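Local coordinates for peroxisomal fatty acid beta-oxidation multifunctional protein MFP2 (PDB 2WTB), which catalyses the hydration of long-chain enoyl-CoAs and the NAD-dependent oxidation of 3-hydroxyacyl-CoAs in plant peroxisomal fatty acid beta-oxidation, at residues H449-A454 and F496-M501; I462-H467 and P487-N492; R500-Y505 and F529-G534. All blocks are in the same frame, centred on the assembly; numbering follows the deposited sequence.

How the contacts relate
All three contacts belong to the dehydrogenase part of the chain and lie on the same side of its centre. Contact 2 pairs the last two strands, 459-464 and 486-491, at the rim of the eight-stranded sheet of the NAD-binding region. It is nested inside the loop that contact 1 closes by bringing strand 445-450 against the start of helix 498-514. These two, centred about 12 Å apart, touch where Phe-496 and Ala-497 pack on Val-463 and Val-490. Contact 3 continues along helix 498-514, its centre about 13 Å from that of contact 1 and 23 Å from that of contact 2. The series thus runs from sheet, across the interdomain junction, into the helical C-terminal domain.

Contact 1: residues H449-A454 and F496-M501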
loop_
_atom_site.group_PDB
_atom_site.type_symbol
_atom_site.label_atom_id
_atom_site.label_comp_id
_atom_site.label_asym_id
_atom_site.label_seq_id
_atom_site.Cartn_x
_atom_site.Cartn_y
_atom_site.Cartn_z
ATOM N N HIS A 449 13.178 -4.656 11.681
ATOM C CA HIS A 449 13.436 -5.580 10.587
ATOM C C HIS A 449 13.016 -5.007 9.240
ATOM O O HIS A 449 11.838 -4.747 9.006
ATOM C CB HIS A 449 12.728 -6.911 10.839
ATOM C CG HIS A 449 13.151 -8.003 9.909
ATOM N ND1 HIS A 449 12.305 -8.548 8.967
ATOM C CD2 HIS A 449 14.333 -8.648 9.772
ATOM C CE1 HIS A 449 12.947 -9.486 8.294
ATOM N NE2 HIS A 449 14.180 -9.565 8.761
ATOM N N PHE A 450 13.994 -4.811 8.361
ATOM C CA PHE A 450 13.737 -4.284 7.025
ATOM C C PHE A 450 13.872 -5.379 5.976
ATOM O O PHE A 450 14.488 -6.417 6.216
ATOM C CB PHE A 450 14.707 -3.150 6.692
ATOM C CG PHE A 450 14.493 -1.902 7.498
ATOM C CD1 PHE A 450 14.985 -1.800 8.790
ATOM C CD2 PHE A 450 13.818 -0.821 6.955
ATOM C CE1 PHE A 450 14.797 -0.648 9.529
ATOM C CE2 PHE A 450 13.628 0.335 7.690
ATOM C CZ PHE A 450 14.118 0.421 8.979
ATOM N N PHE A 451 13.298 -5.135 4.806
ATOM C CA PHE A 451 13.419 -6.066 3.695
ATOM C C PHE A 451 14.149 -5.397 2.541
ATOM O O PHE A 451 13.787 -4.298 2.120
ATOM C CB PHE A 451 12.037 -6.553 3.258
ATOM C CG PHE A 451 11.245 -7.187 4.364
ATOM C CD1 PHE A 451 10.567 -6.403 5.286
ATOM C CD2 PHE A 451 11.182 -8.566 4.489
ATOM C CE1 PHE A 451 9.841 -6.982 6.308
ATOM C CE2 PHE A 451 10.454 -9.154 5.510
ATOM C CZ PHE A 451 9.784 -8.359 6.420
ATOM N N SER A 452 15.190 -6.054 2.042
ATOM C CA SER A 452 15.977 -5.514 0.941
ATOM C C SER A 452 15.154 -5.478 -0.343
ATOM O O SER A 452 14.423 -6.424 -0.637
ATOM C CB SER A 452 17.243 -6.348 0.733
ATOM O OG SER A 452 18.047 -5.805 -0.300
ATOM N N PRO A 453 15.263 -4.379 -1.107
ATOM C CA PRO A 453 16.061 -3.191 -0.776
ATOM C C PRO A 453 15.411 -2.357 0.326
ATOM O O PRO A 453 14.223 -2.040 0.244
ATOM C CB PRO A 453 16.080 -2.397 -2.091
ATOM C CG PRO A 453 15.654 -3.364 -3.146
ATOM C CD PRO A 453 14.704 -4.291 -2.465
ATOM N N ALA A 454 16.194 -2.002 1.338
ATOM C CA ALA A 454 15.676 -1.302 2.512
ATOM C C ALA A 454 14.966 0.010 2.182
ATOM O O ALA A 454 14.065 0.432 2.907
ATOM C CB ALA A 454 16.794 -1.061 3.517
ATOM N N PHE A 496 9.956 -14.216 12.956
ATOM C CA PHE A 496 8.938 -13.221 13.279
ATOM C C PHE A 496 7.592 -13.531 12.621
ATOM O O PHE A 496 6.945 -14.524 12.956
ATOM C CB PHE A 496 9.416 -11.820 12.892
ATOM C CG PHE A 496 10.843 -11.544 13.269
ATOM C CD1 PHE A 496 11.308 -11.846 14.539
ATOM C CD2 PHE A 496 11.717 -10.975 12.359
ATOM C CE1 PHE A 496 12.621 -11.593 14.892
ATOM C CE2 PHE A 496 13.033 -10.717 12.706
ATOM C CZ PHE A 496 13.485 -11.028 13.974
ATOM N N ALA A 497 7.176 -12.684 11.684
ATOM C CA ALA A 497 5.888 -12.859 11.015
ATOM C C ALA A 497 6.022 -13.161 9.524
ATOM O O ALA A 497 5.554 -14.193 9.051
ATOM C CB ALA A 497 5.008 -11.637 11.226
ATOM N N VAL A 498 6.660 -12.254 8.792
ATOM C CA VAL A 498 6.739 -12.351 7.335
ATOM C C VAL A 498 7.462 -13.608 6.848
ATOM O O VAL A 498 6.884 -14.427 6.137
ATOM C CB VAL A 498 7.419 -11.110 6.729
ATOM C CG1 VAL A 498 7.516 -11.245 5.219
ATOM C CG2 VAL A 498 6.656 -9.852 7.113
ATOM N N ASN A 499 8.727 -13.752 7.229
ATOM C CA ASN A 499 9.527 -14.891 6.795
ATOM C C ASN A 499 9.017 -16.229 7.320
ATOM O O ASN A 499 9.029 -17.224 6.601
ATOM C CB ASN A 499 10.994 -14.695 7.176
ATOM C CG ASN A 499 11.665 -13.615 6.355
ATOM O OD1 ASN A 499 12.812 -13.247 6.608
ATOM N ND2 ASN A 499 10.950 -13.101 5.361
ATOM N N ARG A 500 8.574 -16.253 8.572
ATOM C CA ARG A 500 8.023 -17.474 9.149
ATOM C C ARG A 500 6.740 -17.879 8.432
ATOM O O ARG A 500 6.430 -19.060 8.300
ATOM C CB ARG A 500 7.741 -17.295 10.641
ATOM C CG ARG A 500 7.071 -18.505 11.267
ATOM C CD ARG A 500 6.623 -18.235 12.689
ATOM N NE ARG A 500 5.858 -19.357 13.226
ATOM C CZ ARG A 500 5.269 -19.357 14.416
ATOM N NH1 ARG A 500 5.356 -18.292 15.200
ATOM N NH2 ARG A 500 4.593 -20.423 14.821
ATOM N N MET A 501 6.001 -16.879 7.973
ATOM C CA MET A 501 4.722 -17.088 7.316
ATOM C C MET A 501 4.896 -17.827 5.994
ATOM O O MET A 501 4.149 -18.755 5.683
ATOM C CB MET A 501 4.072 -15.734 7.054
ATOM C CG MET A 501 2.570 -15.704 7.186
ATOM S SD MET A 501 1.967 -14.026 6.941
ATOM C CE MET A 501 0.285 -14.192 7.517
#
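Phe-496, just ahead of helix 498-514, makes the first touch, on His-449 of strand 445-450. Its ring presents an edge to a face of the His-449 imidazole, with planes 70° apart and centroids separated by 5.2 Å, a T-shaped pair. The leading atom is Phe-496 CE2, which sits near the rim of the imidazole, 3.8 Å from His-449 CD2. His-449 offers that face because its CG stands anti to the backbone N (chi1 -169°), so the ring swings out from the strand toward the helix start. Val-498, in the first turn of the helix, meets the far end of the Phe-451 ring tip to tip. Both methyls share the work: Val-498 CG2 lies 3.5 Å from Phe-451 CZ, and Val-498 CG1 is 3.6 Å from Phe-451 CE2, so the fork lies against the CE2-CZ bond of the ring. Asn-499 then turns its amide between the two aromatic groups. Its ND2 comes to the edge of the Phe-451 ring, 4.0 Å from CE2, while its OD1 comes obliquely to 4.1 Å from His-449 CE1, the amide plane almost perpendicular to the imidazole. No hydrogen bond crosses the contact, which rests on aromatic and aliphatic surfaces with the Asn-499 amide touching both rings. Polar ties come from the surroundings: Glu-461 OE2 accepts the backbone N-H groups of Ala-497 and Val-498, and His-449 NE2 is hydrogen-bonded to Ser-428 OG. The contact joins the NAD-binding and C-terminal regions of the dehydrogenase, with strand 459-464 packed against both partners and helix 651-662 covering Val-498 and Asn-499.

Contact 2: residues I462-H467 and P487-N492; sequences IVRTNH and PVVVGN
Two parallel strands, 462-464 and 487-491, meet most closely at Ile-462, whose N-H and C=O both bond the facing strand, straddling Val-489. Ile-462 N bonds Val-488 O at 2.9 Å, nearly along the C=O axis, while its own carbonyl O receives Val-490 N at 2.8 Å, the donor standing 30° above the carbonyl plane. The next rung, from Arg-464 N to Val-490 O, is the straightest of the three, with an N-H...O angle of 162°. Buried side chains pack both faces of this ladder. On one, the Val-463 and Val-490 side chains cross obliquely, CG2 of Val-463 3.8 Å from CG2 of Val-490; on the other, Ile-462 lies beside Val-489 and stretches its CD1 alongside Pro-487 CB, at 4.2 Å. Leu-477, from helix 470-482, which links the two strands in a beta-alpha-beta unit, packs on this second face.

Toward Arg-464 and Thr-465 the packing loosens and the residues become partly exposed. Arg-464 places CG in the crowded position between N and carbonyl carbon (chi1 88°), then bends twice, so that CD rests 3.8 Å from Val-489 CG1 and the chain runs across the valine at about a right angle. An alanine here would remove that methylene cover and would probably leave Val-489 less shielded. Farther out, Asn-492 lies beside Thr-465, its ND2 4.1 Å from Thr-465 OG1. The chemistry implies a division of labour: main-chain bonds and branched aliphatics fix the interior register, while at the partly exposed end the Asn-492 amide is hydrogen-bonded to Asp-431 rather than to the facing strand.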
loop_
_atom_site.group_PDB
_atom_site.type_symbol
_atom_site.label_atom_id
_atom_site.label_comp_id
_atom_site.label_asym_id
_atom_site.label_seq_id
_atom_site.Cartn_x
_atom_site.Cartn_y
_atom_site.Cartn_z
ATOM N N ILE A 462 8.505 -4.283 13.231
ATOM C CA ILE A 462 8.953 -3.897 14.564
ATOM C C ILE A 462 8.818 -5.100 15.482
ATOM O O ILE A 462 7.711 -5.473 15.872
ATOM C CB ILE A 462 8.128 -2.723 15.126
ATOM C CG1 ILE A 462 8.360 -1.464 14.294
ATOM C CG2 ILE A 462 8.489 -2.462 16.574
ATOM C CD1 ILE A 462 7.550 -0.282 14.758
ATOM N N VAL A 463 9.947 -5.717 15.808
ATOM C CA VAL A 463 9.952 -6.921 16.630
ATOM C C VAL A 463 10.115 -6.588 18.110
ATOM O O VAL A 463 11.184 -6.157 18.546
ATOM C CB VAL A 463 11.071 -7.890 16.204
ATOM C CG1 VAL A 463 11.011 -9.161 17.031
ATOM C CG2 VAL A 463 10.958 -8.211 14.721
ATOM N N ARG A 464 9.049 -6.793 18.877
ATOM C CA ARG A 464 9.070 -6.527 20.310
ATOM C C ARG A 464 9.435 -7.797 21.065
ATOM O O ARG A 464 9.215 -8.902 20.576
ATOM C CB ARG A 464 7.694 -6.045 20.778
ATOM C CG ARG A 464 6.766 -7.189 21.152
ATOM C CD ARG A 464 5.341 -6.965 20.677
ATOM N NE ARG A 464 4.544 -6.209 21.633
ATOM C CZ ARG A 464 3.232 -6.355 21.777
ATOM N NH1 ARG A 464 2.581 -7.237 21.034
ATOM N NH2 ARG A 464 2.572 -5.628 22.671
ATOM N N THR A 465 9.993 -7.641 22.258
ATOM C CA THR A 465 10.238 -8.782 23.127
ATOM C C THR A 465 9.300 -8.686 24.316
ATOM O O THR A 465 8.415 -7.833 24.342
ATOM C CB THR A 465 11.686 -8.819 23.635
ATOM O OG1 THR A 465 12.579 -8.480 22.569
ATOM C CG2 THR A 465 12.027 -10.204 24.142
ATOM N N ASN A 466 9.490 -9.567 25.294
ATOM C CA ASN A 466 8.759 -9.487 26.549
ATOM C C ASN A 466 9.240 -8.288 27.352
ATOM O O ASN A 466 8.568 -7.835 28.278
ATOM C CB ASN A 466 8.966 -10.758 27.372
ATOM C CG ASN A 466 8.688 -12.016 26.582
ATOM O OD1 ASN A 466 9.475 -12.965 26.607
ATOM N ND2 ASN A 466 7.565 -12.034 25.870
ATOM N N HIS A 467 10.411 -7.776 26.986
ATOM C CA HIS A 467 11.054 -6.710 27.743
ATOM C C HIS A 467 10.970 -5.350 27.053
ATOM O O HIS A 467 11.005 -4.311 27.711
ATOM C CB HIS A 467 12.512 -7.074 28.026
ATOM C CG HIS A 467 12.682 -8.427 28.643
ATOM N ND1 HIS A 467 12.540 -8.652 29.996
ATOM C CD2 HIS A 467 12.974 -9.629 28.091
ATOM C CE1 HIS A 467 12.739 -9.933 30.250
ATOM N NE2 HIS A 467 13.006 -10.547 29.112
ATOM N N PRO A 487 4.464 -0.054 9.148
ATOM C CA PRO A 487 4.959 -0.859 10.265
ATOM C C PRO A 487 3.933 -1.864 10.752
ATOM O O PRO A 487 2.749 -1.544 10.838
ATOM C CB PRO A 487 5.191 0.181 11.373
ATOM C CG PRO A 487 4.888 1.531 10.758
ATOM C CD PRO A 487 3.991 1.260 9.603
ATOM N N VAL A 488 4.396 -3.072 11.053
ATOM C CA VAL A 488 3.618 -4.017 11.838
ATOM C C VAL A 488 4.434 -4.399 13.066
ATOM O O VAL A 488 5.644 -4.613 12.973
ATOM C CB VAL A 488 3.246 -5.282 11.037
ATOM C CG1 VAL A 488 2.157 -4.965 10.030
ATOM C CG2 VAL A 488 4.472 -5.861 10.351
ATOM N N VAL A 489 3.780 -4.459 14.221
ATOM C CA VAL A 489 4.462 -4.813 15.460
ATOM C C VAL A 489 4.314 -6.301 15.743
ATOM O O VAL A 489 3.252 -6.762 16.156
ATOM C CB VAL A 489 3.928 -4.001 16.658
ATOM C CG1 VAL A 489 4.592 -4.460 17.945
ATOM C CG2 VAL A 489 4.157 -2.512 16.435
ATOM N N VAL A 490 5.387 -7.050 15.519
ATOM C CA VAL A 490 5.349 -8.497 15.693
ATOM C C VAL A 490 6.170 -8.940 16.899
ATOM O O VAL A 490 6.993 -8.182 17.415
ATOM C CB VAL A 490 5.834 -9.236 14.426
ATOM C CG1 VAL A 490 4.968 -8.860 13.235
ATOM C CG2 VAL A 490 7.299 -8.924 14.148
ATOM N N GLY A 491 5.936 -10.173 17.342
ATOM C CA GLY A 491 6.604 -10.707 18.514
ATOM C C GLY A 491 7.896 -11.423 18.178
ATOM O O GLY A 491 8.150 -11.756 17.021
ATOM N N ASN A 492 8.717 -11.661 19.195
ATOM C CA ASN A 492 10.000 -12.320 18.997
ATOM C C ASN A 492 9.862 -13.835 18.898
ATOM O O ASN A 492 9.480 -14.503 19.857
ATOM C CB ASN A 492 10.977 -11.945 20.115
ATOM C CG ASN A 492 12.387 -12.438 19.849
ATOM O OD1 ASN A 492 12.636 -13.164 18.888
ATOM N ND2 ASN A 492 13.320 -12.040 20.704
#

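Contact 3: residues R500-Y505 and F529-G534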
loop_
_atom_site.group_PDB
_atom_site.type_symbol
_atom_site.label_atom_id
_atom_site.label_comp_id
_atom_site.label_asym_id
_atom_site.label_seq_id
_atom_site.Cartn_x
_atom_site.Cartn_y
_atom_site.Cartn_z
ATOM N N ARG A 500 8.574 -16.253 8.572
ATOM C CA ARG A 500 8.023 -17.474 9.149
ATOM C C ARG A 500 6.740 -17.879 8.432
ATOM O O ARG A 500 6.430 -19.060 8.300
ATOM C CB ARG A 500 7.741 -17.295 10.641
ATOM C CG ARG A 500 7.071 -18.505 11.267
ATOM C CD ARG A 500 6.623 -18.235 12.689
ATOM N NE ARG A 500 5.858 -19.357 13.226
ATOM C CZ ARG A 500 5.269 -19.357 14.416
ATOM N NH1 ARG A 500 5.356 -18.292 15.200
ATOM N NH2 ARG A 500 4.593 -20.423 14.821
ATOM N N MET A 501 6.001 -16.879 7.973
ATOM C CA MET A 501 4.722 -17.088 7.316
ATOM C C MET A 501 4.896 -17.827 5.994
ATOM O O MET A 501 4.149 -18.755 5.683
ATOM C CB MET A 501 4.072 -15.734 7.054
ATOM C CG MET A 501 2.570 -15.704 7.186
ATOM S SD MET A 501 1.967 -14.026 6.941
ATOM C CE MET A 501 0.285 -14.192 7.517
ATOM N N PHE A 502 5.895 -17.410 5.221
ATOM C CA PHE A 502 6.076 -17.909 3.863
ATOM C C PHE A 502 7.180 -18.952 3.714
ATOM O O PHE A 502 7.554 -19.305 2.594
ATOM C CB PHE A 502 6.331 -16.745 2.900
ATOM C CG PHE A 502 5.086 -16.015 2.494
ATOM C CD1 PHE A 502 4.355 -16.430 1.395
ATOM C CD2 PHE A 502 4.641 -14.921 3.212
ATOM C CE1 PHE A 502 3.205 -15.764 1.018
ATOM C CE2 PHE A 502 3.494 -14.251 2.839
ATOM C CZ PHE A 502 2.775 -14.673 1.740
ATOM N N PHE A 503 7.704 -19.453 4.827
ATOM C CA PHE A 503 8.742 -20.473 4.739
ATOM C C PHE A 503 8.213 -21.803 4.181
ATOM O O PHE A 503 8.933 -22.493 3.461
ATOM C CB PHE A 503 9.495 -20.655 6.068
ATOM C CG PHE A 503 8.911 -21.702 6.977
ATOM C CD1 PHE A 503 9.047 -23.050 6.686
ATOM C CD2 PHE A 503 8.256 -21.337 8.143
ATOM C CE1 PHE A 503 8.517 -24.013 7.525
ATOM C CE2 PHE A 503 7.726 -22.294 8.988
ATOM C CZ PHE A 503 7.859 -23.634 8.679
ATOM N N PRO A 504 6.955 -22.161 4.505
ATOM C CA PRO A 504 6.358 -23.378 3.937
ATOM C C PRO A 504 6.125 -23.250 2.432
ATOM O O PRO A 504 6.194 -24.239 1.704
ATOM C CB PRO A 504 5.012 -23.482 4.665
ATOM C CG PRO A 504 5.170 -22.658 5.895
ATOM C CD PRO A 504 6.065 -21.532 5.495
ATOM N N TYR A 505 5.840 -22.030 1.991
ATOM C CA TYR A 505 5.634 -21.702 0.584
ATOM C C TYR A 505 6.643 -22.393 -0.326
ATOM O O TYR A 505 6.275 -23.219 -1.164
ATOM C CB TYR A 505 5.736 -20.187 0.429
ATOM C CG TYR A 505 5.503 -19.628 -0.953
ATOM C CD1 TYR A 505 4.273 -19.757 -1.584
ATOM C CD2 TYR A 505 6.502 -18.917 -1.604
ATOM C CE1 TYR A 505 4.058 -19.220 -2.840
ATOM C CE2 TYR A 505 6.297 -18.375 -2.855
ATOM C CZ TYR A 505 5.075 -18.528 -3.469
ATOM O OH TYR A 505 4.877 -17.985 -4.716
ATOM N N PHE A 529 -1.867 -16.372 -10.280
ATOM C CA PHE A 529 -2.710 -16.294 -9.093
ATOM C C PHE A 529 -2.741 -14.875 -8.539
ATOM O O PHE A 529 -3.729 -14.459 -7.938
ATOM C CB PHE A 529 -2.214 -17.269 -8.022
ATOM C CG PHE A 529 -2.916 -17.133 -6.702
ATOM C CD1 PHE A 529 -4.274 -17.382 -6.593
ATOM C CD2 PHE A 529 -2.214 -16.766 -5.564
ATOM C CE1 PHE A 529 -4.920 -17.260 -5.374
ATOM C CE2 PHE A 529 -2.854 -16.644 -4.344
ATOM C CZ PHE A 529 -4.207 -16.890 -4.249
ATOM N N GLY A 530 -1.658 -14.136 -8.750
ATOM C CA GLY A 530 -1.574 -12.765 -8.281
ATOM C C GLY A 530 -0.187 -12.388 -7.794
ATOM O O GLY A 530 0.155 -11.209 -7.723
ATOM N N MET A 531 0.608 -13.395 -7.450
ATOM C CA MET A 531 1.990 -13.174 -7.044
ATOM C C MET A 531 2.766 -12.532 -8.185
ATOM O O MET A 531 2.465 -12.767 -9.355
ATOM C CB MET A 531 2.649 -14.496 -6.642
ATOM C CG MET A 531 2.097 -15.096 -5.362
ATOM S SD MET A 531 2.641 -14.184 -3.909
ATOM C CE MET A 531 1.491 -14.772 -2.674
ATOM N N PRO A 532 3.768 -11.710 -7.847
ATOM C CA PRO A 532 4.590 -11.039 -8.857
ATOM C C PRO A 532 5.622 -11.998 -9.435
ATOM O O PRO A 532 6.362 -11.644 -10.351
ATOM C CB PRO A 532 5.304 -9.938 -8.056
ATOM C CG PRO A 532 4.634 -9.912 -6.701
ATOM C CD PRO A 532 4.129 -11.296 -6.485
ATOM N N MET A 533 5.655 -13.214 -8.901
ATOM C CA MET A 533 6.721 -14.148 -9.212
ATOM C C MET A 533 6.305 -15.561 -8.826
ATOM O O MET A 533 5.342 -15.753 -8.085
ATOM C CB MET A 533 7.972 -13.745 -8.431
ATOM C CG MET A 533 9.266 -13.904 -9.185
ATOM S SD MET A 533 10.586 -12.919 -8.454
ATOM C CE MET A 533 11.839 -13.061 -9.727
ATOM N N GLY A 534 7.028 -16.552 -9.334
ATOM C CA GLY A 534 6.784 -17.930 -8.958
ATOM C C GLY A 534 7.708 -18.326 -7.826
ATOM O O GLY A 534 8.736 -17.686 -7.618
#
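Within the all-helical C-terminal domain of the 3-hydroxyacyl-CoA dehydrogenase part, a kinked segment of helix 498-514 packs against the linker between helices 519-529 and 535-542. The kink falls near Pro-504, which has no N-H to give; the N atoms of Pro-504 and Tyr-505 both lack a bond to the preceding turn. The linker is itself framed by glycines. Gly-530 leaves the helix with a positive phi of 143°, a conformation in which a side chain would collide with the carbonyl O of Phe-529, and Gly-534 takes the N-cap position of the helix that follows.

Between these glycines, Met-531 supplies the side chain that meets the kinked helix. Its CG stands beside the backbone N, and a bend at chi2 (-73°), followed by an extended chi3, carries the terminal methyl over to Phe-502, where Met-531 CE ends 4.2 Å from Phe-502 CE1. The two residues reach toward each other tip to tip, an apolar touch between the Met-531 methyl and the CE1 position of the ring. Tyr-505 extends in the same general direction, its CG anti to the backbone N (chi1 -178°), which delivers the hydroxyl to the linker. Only modest area is buried here, 143 Å² in total, and no hydrogen bond crosses, so the segments are joined by light van der Waals contact. Other helices also enclose the contact: Phe-632 of helix 624-644 meets the Tyr-505 ring and touches Met-531, and Met-662 of helix 651-662 lies against Phe-502. At its tip, Tyr-505 OH sits 4.1 Å from Met-531 CG and 4.2 Å from Gly-534 C.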